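Local coordinates for protein death domain of TUBE (Drosophila melanogaster, PDB 1D2Z) that recruits the kinase Pelle to the plasma membrane through a death domain–death domain interaction, activating it in the Toll pathway that sets embryonic dorsoventral polarity, at the interface of chains B and A. Coordinates in Å, arbitrary orientation; residue numbers count along the deposited sequence, not the author numbering. Chains: chain A, Death domain of TUBE; chain B, Death domain of pelle.

Contact 1: the interface of chains B and A. Residues chain B 14, 73-74; chain A 120-121, 124, 138.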
loop_
_atom_site.group_PDB
_atom_site.type_symbol
_atom_site.label_atom_id
_atom_site.label_comp_id
_atom_site.label_asym_id
_atom_site.label_seq_id
_atom_site.Cartn_x
_atom_site.Cartn_y
_atom_site.Cartn_z
ATOM N N ARG B 14 7.862 -7.589 -1.381
ATOM C CA ARG B 14 8.763 -6.483 -1.692
ATOM C C ARG B 14 10.198 -6.731 -1.222
ATOM O O ARG B 14 11.132 -6.095 -1.715
ATOM C CB ARG B 14 8.227 -5.185 -1.083
ATOM C CG ARG B 14 7.903 -5.300 0.393
ATOM C CD ARG B 14 7.146 -4.087 0.916
ATOM N NE ARG B 14 6.723 -4.286 2.300
ATOM C CZ ARG B 14 7.540 -4.252 3.349
ATOM N NH1 ARG B 14 8.836 -4.018 3.184
ATOM N NH2 ARG B 14 7.064 -4.483 4.565
ATOM N N TYR B 73 -0.219 -3.438 -1.248
ATOM C CA TYR B 73 -0.955 -4.282 -0.305
ATOM C C TYR B 73 -0.120 -5.049 0.706
ATOM O O TYR B 73 -0.662 -5.784 1.528
ATOM C CB TYR B 73 -1.904 -5.202 -1.068
ATOM C CG TYR B 73 -2.742 -4.435 -2.065
ATOM C CD1 TYR B 73 -3.899 -3.769 -1.663
ATOM C CD2 TYR B 73 -2.348 -4.324 -3.396
ATOM C CE1 TYR B 73 -4.641 -3.013 -2.555
ATOM C CE2 TYR B 73 -3.083 -3.564 -4.305
ATOM C CZ TYR B 73 -4.232 -2.915 -3.872
ATOM O OH TYR B 73 -4.981 -2.186 -4.752
ATOM N N ASN B 74 1.198 -4.879 0.642
ATOM C CA ASN B 74 2.114 -5.515 1.589
ATOM C C ASN B 74 1.892 -7.023 1.732
ATOM O O ASN B 74 1.872 -7.547 2.842
ATOM C CB ASN B 74 1.978 -4.823 2.959
ATOM C CG ASN B 74 3.190 -5.034 3.857
ATOM O OD1 ASN B 74 4.301 -5.276 3.378
ATOM N ND2 ASN B 74 2.980 -4.932 5.170
ATOM N N PHE A 120 -2.387 -0.668 2.484
ATOM C CA PHE A 120 -1.967 -1.536 3.577
ATOM C C PHE A 120 -0.507 -1.524 3.980
ATOM O O PHE A 120 -0.196 -1.732 5.151
ATOM C CB PHE A 120 -2.495 -2.956 3.366
ATOM C CG PHE A 120 -3.985 -3.063 3.551
ATOM C CD1 PHE A 120 -4.549 -2.919 4.814
ATOM C CD2 PHE A 120 -4.824 -3.245 2.459
ATOM C CE1 PHE A 120 -5.937 -2.950 4.988
ATOM C CE2 PHE A 120 -6.211 -3.277 2.621
ATOM C CZ PHE A 120 -6.767 -3.129 3.886
ATOM N N SER A 121 0.394 -1.263 3.040
ATOM C CA SER A 121 1.816 -1.196 3.369
ATOM C C SER A 121 2.045 -0.011 4.302
ATOM O O SER A 121 2.771 -0.109 5.294
ATOM C CB SER A 121 2.655 -1.022 2.110
ATOM O OG SER A 121 3.349 -2.209 1.810
ATOM N N ASP A 124 0.016 -0.697 7.714
ATOM C CA ASP A 124 0.714 -1.661 8.581
ATOM C C ASP A 124 1.894 -0.985 9.275
ATOM O O ASP A 124 2.184 -1.250 10.445
ATOM C CB ASP A 124 1.227 -2.871 7.778
ATOM C CG ASP A 124 0.103 -3.746 7.235
ATOM O OD1 ASP A 124 -1.071 -3.540 7.613
ATOM O OD2 ASP A 124 0.394 -4.636 6.412
ATOM N N ARG A 138 -7.776 -7.218 6.880
ATOM C CA ARG A 138 -7.900 -7.123 5.433
ATOM C C ARG A 138 -9.317 -7.467 4.982
ATOM O O ARG A 138 -10.054 -8.156 5.689
ATOM C CB ARG A 138 -6.931 -8.106 4.763
ATOM C CG ARG A 138 -5.471 -7.902 5.127
ATOM C CD ARG A 138 -5.033 -6.500 4.771
ATOM N NE ARG A 138 -3.608 -6.302 4.994
ATOM C CZ ARG A 138 -2.675 -6.483 4.067
ATOM N NH1 ARG A 138 -3.014 -6.869 2.838
ATOM N NH2 ARG A 138 -1.400 -6.261 4.371
#

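Contact 2: the interface of chains B and A. Residues chain B 47, 72-73; chain A 31, 34, 117-120.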
loop_
_atom_site.group_PDB
_atom_site.type_symbol
_atom_site.label_atom_id
_atom_site.label_comp_id
_atom_site.label_asym_id
_atom_site.label_seq_id
_atom_site.Cartn_x
_atom_site.Cartn_y
_atom_site.Cartn_z
ATOM N N GLN B 47 -4.466 0.043 -12.376
ATOM C CA GLN B 47 -3.365 -0.857 -12.018
ATOM C C GLN B 47 -3.054 -1.786 -13.195
ATOM O O GLN B 47 -1.890 -1.958 -13.574
ATOM C CB GLN B 47 -3.727 -1.648 -10.757
ATOM C CG GLN B 47 -4.031 -0.727 -9.577
ATOM C CD GLN B 47 -4.465 -1.450 -8.323
ATOM O OE1 GLN B 47 -5.436 -2.215 -8.327
ATOM N NE2 GLN B 47 -3.777 -1.169 -7.218
ATOM N N GLN B 72 1.877 -2.045 -2.714
ATOM C CA GLN B 72 0.788 -1.360 -2.026
ATOM C C GLN B 72 0.070 -2.174 -0.955
ATOM O O GLN B 72 -0.223 -1.660 0.123
ATOM C CB GLN B 72 -0.246 -0.827 -3.021
ATOM C CG GLN B 72 -1.414 -0.126 -2.336
ATOM C CD GLN B 72 -2.497 0.321 -3.293
ATOM O OE1 GLN B 72 -2.221 0.748 -4.425
ATOM N NE2 GLN B 72 -3.745 0.240 -2.839
ATOM N N TYR B 73 -0.219 -3.438 -1.248
ATOM C CA TYR B 73 -0.955 -4.282 -0.305
ATOM C C TYR B 73 -0.120 -5.049 0.706
ATOM O O TYR B 73 -0.662 -5.784 1.528
ATOM C CB TYR B 73 -1.904 -5.202 -1.068
ATOM C CG TYR B 73 -2.742 -4.435 -2.065
ATOM C CD1 TYR B 73 -3.899 -3.769 -1.663
ATOM C CD2 TYR B 73 -2.348 -4.324 -3.396
ATOM C CE1 TYR B 73 -4.641 -3.013 -2.555
ATOM C CE2 TYR B 73 -3.083 -3.564 -4.305
ATOM C CZ TYR B 73 -4.232 -2.915 -3.872
ATOM O OH TYR B 73 -4.981 -2.186 -4.752
ATOM N N CYS A 31 0.891 6.253 -4.473
ATOM C CA CYS A 31 -0.220 6.081 -3.540
ATOM C C CYS A 31 -0.616 7.322 -2.749
ATOM O O CYS A 31 -1.733 7.398 -2.241
ATOM C CB CYS A 31 0.044 4.912 -2.590
ATOM S SG CYS A 31 -0.143 3.298 -3.375
ATOM N N LYS A 34 -3.829 8.725 -3.908
ATOM C CA LYS A 34 -5.028 8.033 -3.453
ATOM C C LYS A 34 -5.445 8.507 -2.063
ATOM O O LYS A 34 -6.630 8.717 -1.800
ATOM C CB LYS A 34 -4.803 6.523 -3.455
ATOM C CG LYS A 34 -4.400 5.966 -4.811
ATOM C CD LYS A 34 -4.209 4.461 -4.745
ATOM C CE LYS A 34 -3.696 3.921 -6.059
ATOM N NZ LYS A 34 -3.666 2.436 -6.063
ATOM N N ALA A 117 -8.421 3.531 1.811
ATOM C CA ALA A 117 -7.858 3.521 0.459
ATOM C C ALA A 117 -7.066 2.241 0.140
ATOM O O ALA A 117 -6.439 2.135 -0.919
ATOM C CB ALA A 117 -6.977 4.752 0.253
ATOM N N GLU A 118 -7.099 1.285 1.065
ATOM C CA GLU A 118 -6.396 0.004 0.930
ATOM C C GLU A 118 -4.880 0.125 0.771
ATOM O O GLU A 118 -4.241 -0.708 0.116
ATOM C CB GLU A 118 -6.989 -0.839 -0.207
ATOM C CG GLU A 118 -8.473 -1.148 -0.018
ATOM C CD GLU A 118 -8.990 -2.266 -0.919
ATOM O OE1 GLU A 118 -8.535 -2.395 -2.077
ATOM O OE2 GLU A 118 -9.873 -3.014 -0.462
ATOM N N LEU A 119 -4.317 1.166 1.381
ATOM C CA LEU A 119 -2.875 1.416 1.357
ATOM C C LEU A 119 -2.326 0.660 2.570
ATOM O O LEU A 119 -1.870 1.256 3.553
ATOM C CB LEU A 119 -2.611 2.926 1.466
ATOM C CG LEU A 119 -3.346 3.778 0.409
ATOM C CD1 LEU A 119 -3.038 5.264 0.600
ATOM C CD2 LEU A 119 -2.960 3.334 -1.007
ATOM N N PHE A 120 -2.387 -0.668 2.484
ATOM C CA PHE A 120 -1.967 -1.536 3.577
ATOM C C PHE A 120 -0.507 -1.524 3.980
ATOM O O PHE A 120 -0.196 -1.732 5.151
ATOM C CB PHE A 120 -2.495 -2.956 3.366
ATOM C CG PHE A 120 -3.985 -3.063 3.551
ATOM C CD1 PHE A 120 -4.549 -2.919 4.814
ATOM C CD2 PHE A 120 -4.824 -3.245 2.459
ATOM C CE1 PHE A 120 -5.937 -2.950 4.988
ATOM C CE2 PHE A 120 -6.211 -3.277 2.621
ATOM C CZ PHE A 120 -6.767 -3.129 3.886
HETATM O O HOH W 1 -7.147 -1.019 -3.940
HETATM O O HOH W 2 -6.103 1.509 -3.410
#

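Contact 3: the interface of chains B and A. Residues chain B 78-79, 82-83, 86; chain A 146-149.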
loop_
_atom_site.group_PDB
_atom_site.type_symbol
_atom_site.label_atom_id
_atom_site.label_comp_id
_atom_site.label_asym_id
_atom_site.label_seq_id
_atom_site.Cartn_x
_atom_site.Cartn_y
_atom_site.Cartn_z
ATOM N N GLN B 78 4.141 -16.123 1.119
ATOM C CA GLN B 78 3.197 -17.224 1.296
ATOM C C GLN B 78 1.900 -16.940 0.532
ATOM O O GLN B 78 1.355 -17.824 -0.131
ATOM C CB GLN B 78 2.899 -17.475 2.776
ATOM C CG GLN B 78 1.991 -18.677 3.000
ATOM C CD GLN B 78 1.711 -18.951 4.461
ATOM O OE1 GLN B 78 0.562 -18.931 4.896
ATOM N NE2 GLN B 78 2.760 -19.229 5.225
ATOM N N THR B 79 1.428 -15.699 0.597
ATOM C CA THR B 79 0.205 -15.322 -0.106
ATOM C C THR B 79 0.424 -15.431 -1.617
ATOM O O THR B 79 -0.466 -15.859 -2.347
ATOM C CB THR B 79 -0.268 -13.910 0.311
ATOM O OG1 THR B 79 -0.524 -13.914 1.722
ATOM C CG2 THR B 79 -1.559 -13.520 -0.413
ATOM N N ALA B 82 0.195 -19.041 -2.505
ATOM C CA ALA B 82 -1.214 -19.432 -2.574
ATOM C C ALA B 82 -1.876 -18.992 -3.881
ATOM O O ALA B 82 -2.717 -19.713 -4.432
ATOM C CB ALA B 82 -1.983 -18.869 -1.375
ATOM N N LEU B 83 -1.504 -17.812 -4.376
ATOM C CA LEU B 83 -2.052 -17.307 -5.631
ATOM C C LEU B 83 -1.614 -18.217 -6.770
ATOM O O LEU B 83 -2.414 -18.576 -7.635
ATOM C CB LEU B 83 -1.586 -15.876 -5.904
ATOM C CG LEU B 83 -1.939 -15.276 -7.275
ATOM C CD1 LEU B 83 -3.455 -15.211 -7.476
ATOM C CD2 LEU B 83 -1.325 -13.887 -7.409
ATOM N N LYS B 86 -3.556 -21.377 -6.652
ATOM C CA LYS B 86 -4.917 -21.220 -7.161
ATOM C C LYS B 86 -4.948 -21.197 -8.686
ATOM O O LYS B 86 -5.878 -21.717 -9.301
ATOM C CB LYS B 86 -5.567 -19.948 -6.591
ATOM C CG LYS B 86 -6.995 -19.712 -7.082
ATOM C CD LYS B 86 -7.816 -18.832 -6.142
ATOM C CE LYS B 86 -7.424 -17.366 -6.212
ATOM N NZ LYS B 86 -8.360 -16.551 -5.379
ATOM N N LEU A 146 -6.272 -11.643 1.626
ATOM C CA LEU A 146 -5.355 -12.767 1.726
ATOM C C LEU A 146 -5.939 -13.913 0.905
ATOM O O LEU A 146 -7.121 -13.892 0.538
ATOM C CB LEU A 146 -5.208 -13.191 3.189
ATOM C CG LEU A 146 -4.884 -12.065 4.176
ATOM C CD1 LEU A 146 -4.796 -12.620 5.592
ATOM C CD2 LEU A 146 -3.585 -11.374 3.779
ATOM N N ILE A 147 -5.103 -14.893 0.585
ATOM C CA ILE A 147 -5.534 -16.049 -0.193
ATOM C C ILE A 147 -5.206 -17.311 0.602
ATOM O O ILE A 147 -4.078 -17.491 1.062
ATOM C CB ILE A 147 -4.826 -16.093 -1.571
ATOM C CG1 ILE A 147 -5.039 -14.765 -2.307
ATOM C CG2 ILE A 147 -5.369 -17.246 -2.410
ATOM C CD1 ILE A 147 -4.332 -14.667 -3.638
ATOM N N SER A 148 -6.207 -18.163 0.797
ATOM C CA SER A 148 -6.019 -19.399 1.550
ATOM C C SER A 148 -5.509 -20.539 0.676
ATOM O O SER A 148 -5.745 -20.563 -0.533
ATOM C CB SER A 148 -7.333 -19.821 2.214
ATOM O OG SER A 148 -8.301 -20.161 1.236
ATOM N N LEU A 149 -4.810 -21.480 1.302
ATOM C CA LEU A 149 -4.280 -22.643 0.600
ATOM C C LEU A 149 -5.175 -23.845 0.897
ATOM O O LEU A 149 -5.324 -24.243 2.055
ATOM C CB LEU A 149 -2.844 -22.943 1.048
ATOM C CG LEU A 149 -1.777 -21.847 0.952
ATOM C CD1 LEU A 149 -1.860 -20.927 2.162
ATOM C CD2 LEU A 149 -0.400 -22.480 0.884
HETATM O O HOH W 3 -4.438 -21.569 -3.080
HETATM O O HOH W 4 -2.807 -15.482 2.090
#

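Contact 4: the interface of chains B and A. Residues chain B 82, 85, 107; chain A 148-150.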
loop_
_atom_site.group_PDB
_atom_site.type_symbol
_atom_site.label_atom_id
_atom_site.label_comp_id
_atom_site.label_asym_id
_atom_site.label_seq_id
_atom_site.Cartn_x
_atom_site.Cartn_y
_atom_site.Cartn_z
ATOM N N ALA B 82 0.195 -19.041 -2.505
ATOM C CA ALA B 82 -1.214 -19.432 -2.574
ATOM C C ALA B 82 -1.876 -18.992 -3.881
ATOM O O ALA B 82 -2.717 -19.713 -4.432
ATOM C CB ALA B 82 -1.983 -18.869 -1.375
ATOM N N LYS B 85 -0.752 -21.255 -6.504
ATOM C CA LYS B 85 -1.443 -22.521 -6.275
ATOM C C LYS B 85 -2.854 -22.491 -6.860
ATOM O O LYS B 85 -3.277 -23.445 -7.518
ATOM C CB LYS B 85 -1.499 -22.842 -4.779
ATOM C CG LYS B 85 -2.140 -24.188 -4.451
ATOM C CD LYS B 85 -2.184 -24.431 -2.950
ATOM C CE LYS B 85 -2.823 -25.782 -2.609
ATOM N NZ LYS B 85 -4.275 -25.859 -2.953
ATOM N N TYR B 107 2.061 -29.199 -1.953
ATOM C CA TYR B 107 1.194 -28.660 -2.996
ATOM C C TYR B 107 1.897 -28.375 -4.321
ATOM O O TYR B 107 1.240 -28.130 -5.335
ATOM C CB TYR B 107 0.516 -27.385 -2.498
ATOM C CG TYR B 107 -0.090 -27.506 -1.118
ATOM C CD1 TYR B 107 -1.015 -28.509 -0.822
ATOM C CD2 TYR B 107 0.259 -26.610 -0.107
ATOM C CE1 TYR B 107 -1.579 -28.614 0.453
ATOM C CE2 TYR B 107 -0.295 -26.706 1.165
ATOM C CZ TYR B 107 -1.213 -27.706 1.441
ATOM O OH TYR B 107 -1.767 -27.787 2.700
ATOM N N SER A 148 -6.207 -18.163 0.797
ATOM C CA SER A 148 -6.019 -19.399 1.550
ATOM C C SER A 148 -5.509 -20.539 0.676
ATOM O O SER A 148 -5.745 -20.563 -0.533
ATOM C CB SER A 148 -7.333 -19.821 2.214
ATOM O OG SER A 148 -8.301 -20.161 1.236
ATOM N N LEU A 149 -4.810 -21.480 1.302
ATOM C CA LEU A 149 -4.280 -22.643 0.600
ATOM C C LEU A 149 -5.175 -23.845 0.897
ATOM O O LEU A 149 -5.324 -24.243 2.055
ATOM C CB LEU A 149 -2.844 -22.943 1.048
ATOM C CG LEU A 149 -1.777 -21.847 0.952
ATOM C CD1 LEU A 149 -1.860 -20.927 2.162
ATOM C CD2 LEU A 149 -0.400 -22.480 0.884
ATOM N N GLU A 150 -5.791 -24.399 -0.143
ATOM C CA GLU A 150 -6.672 -25.557 0.010
ATOM C C GLU A 150 -5.888 -26.833 0.317
ATOM O O GLU A 150 -6.334 -27.576 1.219
ATOM C CB GLU A 150 -7.519 -25.760 -1.252
ATOM C CG GLU A 150 -8.723 -24.832 -1.369
ATOM C CD GLU A 150 -8.347 -23.363 -1.366
ATOM O OE1 GLU A 150 -7.697 -22.909 -2.332
ATOM O OE2 GLU A 150 -8.704 -22.663 -0.394
HETATM O O HOH W 5 -4.438 -21.569 -3.080
#

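Contact 1: the interface of chains B and A
B:Asn74 meets A:Ser121 and A:Asp124 where two death domains, helical bundles of a family that typically pairs like with like, dock on one another. The asparagine follows the last residue of Pelle helix 61-73, and its side chain lies against the start of Tube helix 120-130. Packing is tight here: the beta carbon CB of B:Asn74 sits 3.2 Å from the hydroxyl OG of A:Ser121, a contact of shape rather than a hydrogen bond. With CG turned anti to the backbone N (chi1 -159°), the amide presents ND2 to A:Asp124 OD2 at 2.9 Å, in a nearly straight bond that uses the anti lone pair of the carboxylate oxygen. The syn lone pair of that same oxygen takes NH2 of A:Arg138 at 3.2 Å, a salt bridge within Tube. One carboxylate oxygen thus ties an asparagine of the partner to an arginine of its own chain. The arginine in turn reaches across, NH1 lying 2.9 Å from the carbonyl O of B:Tyr73 and in that carbonyl's plane, while NH2 adds a weak bond. The guanidinium is backed by A:Phe120, whose CB lies over its centre. The outer margin is looser. B:Arg14 comes no nearer to Tube than 4.0 Å, from NE to A:Ser121 OG, and works instead as a second shell: NE and NH2 grip B:Asn74 OD1 side-on, the NE bond being 2.8 Å, and so fix which way the amide faces.

Contact 2: the interface of chains B and A
The carboxyl end of Pelle helix 61-73, carrying B:Gln72 and B:Tyr73, meets Tube helix 31-38 on one side and the loop leading into helix 120-130 on the other. B:Gln72 is the plug between them. Its CG stands anti to the backbone N (chi1 179°) and the chain runs on extended, which carries the amide straight out from Pelle. There its two ends are read separately. The oxygen OE1 accepts from the ammonium NZ of A:Lys34 at 2.8 Å, the lysine arriving fully extended from the opposite direction. The nitrogen NE2 gives a straight bond of 3.1 Å to the carbonyl O of A:Glu118, in the plane of the amide but from above the plane of the carbonyl. Between these polar anchors, sulfur and methyl both lie over one face of the amide: CD is 3.8 Å from A:Cys31 SG and equally near A:Leu119 CD2. Replacing B:Gln72 with leucine would probably strip A:Lys34 NZ and the A:Glu118 carbonyl of these mates. The carbonyl O of A:Glu118 also stands over the CD1–CE1 side of the B:Tyr73 ring, above its plane, 3.6 Å from CE1. The A:Glu118 side chain crosses the ring, its carboxylate turned nearly perpendicular. The hydroxyl of B:Tyr73 is positioned by B:Gln47, whose NE2 donates to OH at 2.9 Å. Two linked waters complete the joint: one joins B:Gln72 NE2 to A:Ala117 O, and the other lies 2.6 Å from B:Tyr73 OH and 2.7 Å from A:Glu118 OE1.

Contact 3: the interface of chains B and A
A:Ile147 presses both its branches against B:Ala82 and B:Leu83 because its CG1 stands beside the backbone N (chi1 -54°) and its chain then runs extended through CD1 (chi2 177°). This sends the longer branch toward the leucine and leaves CG2 facing the alanine. On the Pelle side, B:Thr79 has OG1 beside its backbone N (chi1 -60°), which points the methyl CG2 at Tube and frees the hydroxyl for water. The result is an extended Tube segment laid over helix 77-86 of the Pelle death domain, touching residues spaced along one helical face. CD1 of A:Ile147 lies 3.8 Å from B:Leu83 CB, while CG2 is 3.9 Å from B:Ala82 CB. That small alanine methyl is shared: the carbonyl O of A:Ile147 approaches it to 3.5 Å, and A:Leu149 CG rests 3.8 Å away on another flank. At the other end, B:Thr79 CG2 comes within 3.9 Å of A:Ile147 N, the two side chains crossing at about a right angle. With alanine in place of A:Ile147, the packing against B:Leu83 would probably be lost, opening a gap over the helix. Water 4 deals with the polar backbone beside this greasy patch, lying 2.8 Å from B:Thr79 OG1 and bonding both N and O of A:Ile147. By holding the C-terminal segment of this Tube fragment on Pelle, the site extends the heterodimer beyond the meeting of the two helical bundles and probably strengthens the recruitment of Pelle.

Contact 4: the interface of chains B and A
B:Lys85 reaches from Pelle helix 77-86 to A:Glu150, near the end of the Tube fragment, and its chain can be followed atom by atom. At the root, CB passes 3.6 Å from water 5, the molecule that bridges the carbonyl oxygens of B:Ala82 and A:Ser148. Carbon CG continues outward beside this water, its placement anti to the backbone N (chi1 -177°) starting an extended run away from the helix. CD then lies between the two chains, 4.3 Å from A:Leu149 CB and 4.0 Å from B:Tyr107 CB. CE of B:Lys85 comes against this tyrosine of its own chain, 3.6 Å from B:Tyr107 CG, so the aromatic residue probably helps to steady the aliphatic arm. A bend at the last torsion (chi4 -66°) then swings the ammonium NZ away from the ring toward Tube, where it stands 3.5 Å from the backbone N of A:Glu150 and 3.7 Å from its CB. These are packing contacts rather than bonds. The carboxylate is not clasped either: A:Glu150 OE1 remains 4.6 Å from NZ, near enough that opposite charges would probably attract over this gap. B:Tyr107, from the 3-10 helix 102-107, also borders A:Leu149, though loosely, its CE2 facing the methyl CD2. What draws the glutamate aside is its own bend (chi2 59°), which folds the carboxylate back along the tail, where A:Ser148 OG donates to the syn lone pair of OE2 at 3.0 Å.

The four contacts fall into two groups. Contact 1 and contact 2, whose C-alpha centres are about 8 Å apart, share B:Tyr73 and A:Phe120 and form a polar joint between the helical bundles at the end of Pelle helix 61-73. Contact 3 and contact 4, about 5 Å apart, share B:Ala82, A:Ser148 and A:Leu149, and mark the tail of the Tube fragment along Pelle helix 77-86, contact 4 also reaching the 3-10 helix 102-107. The separation grows to about 24 Å between contact 2 and contact 4. Tube thus holds Pelle by a bundle surface and a trailing arm, two distant grips that probably reinforce each other in the heterodimer.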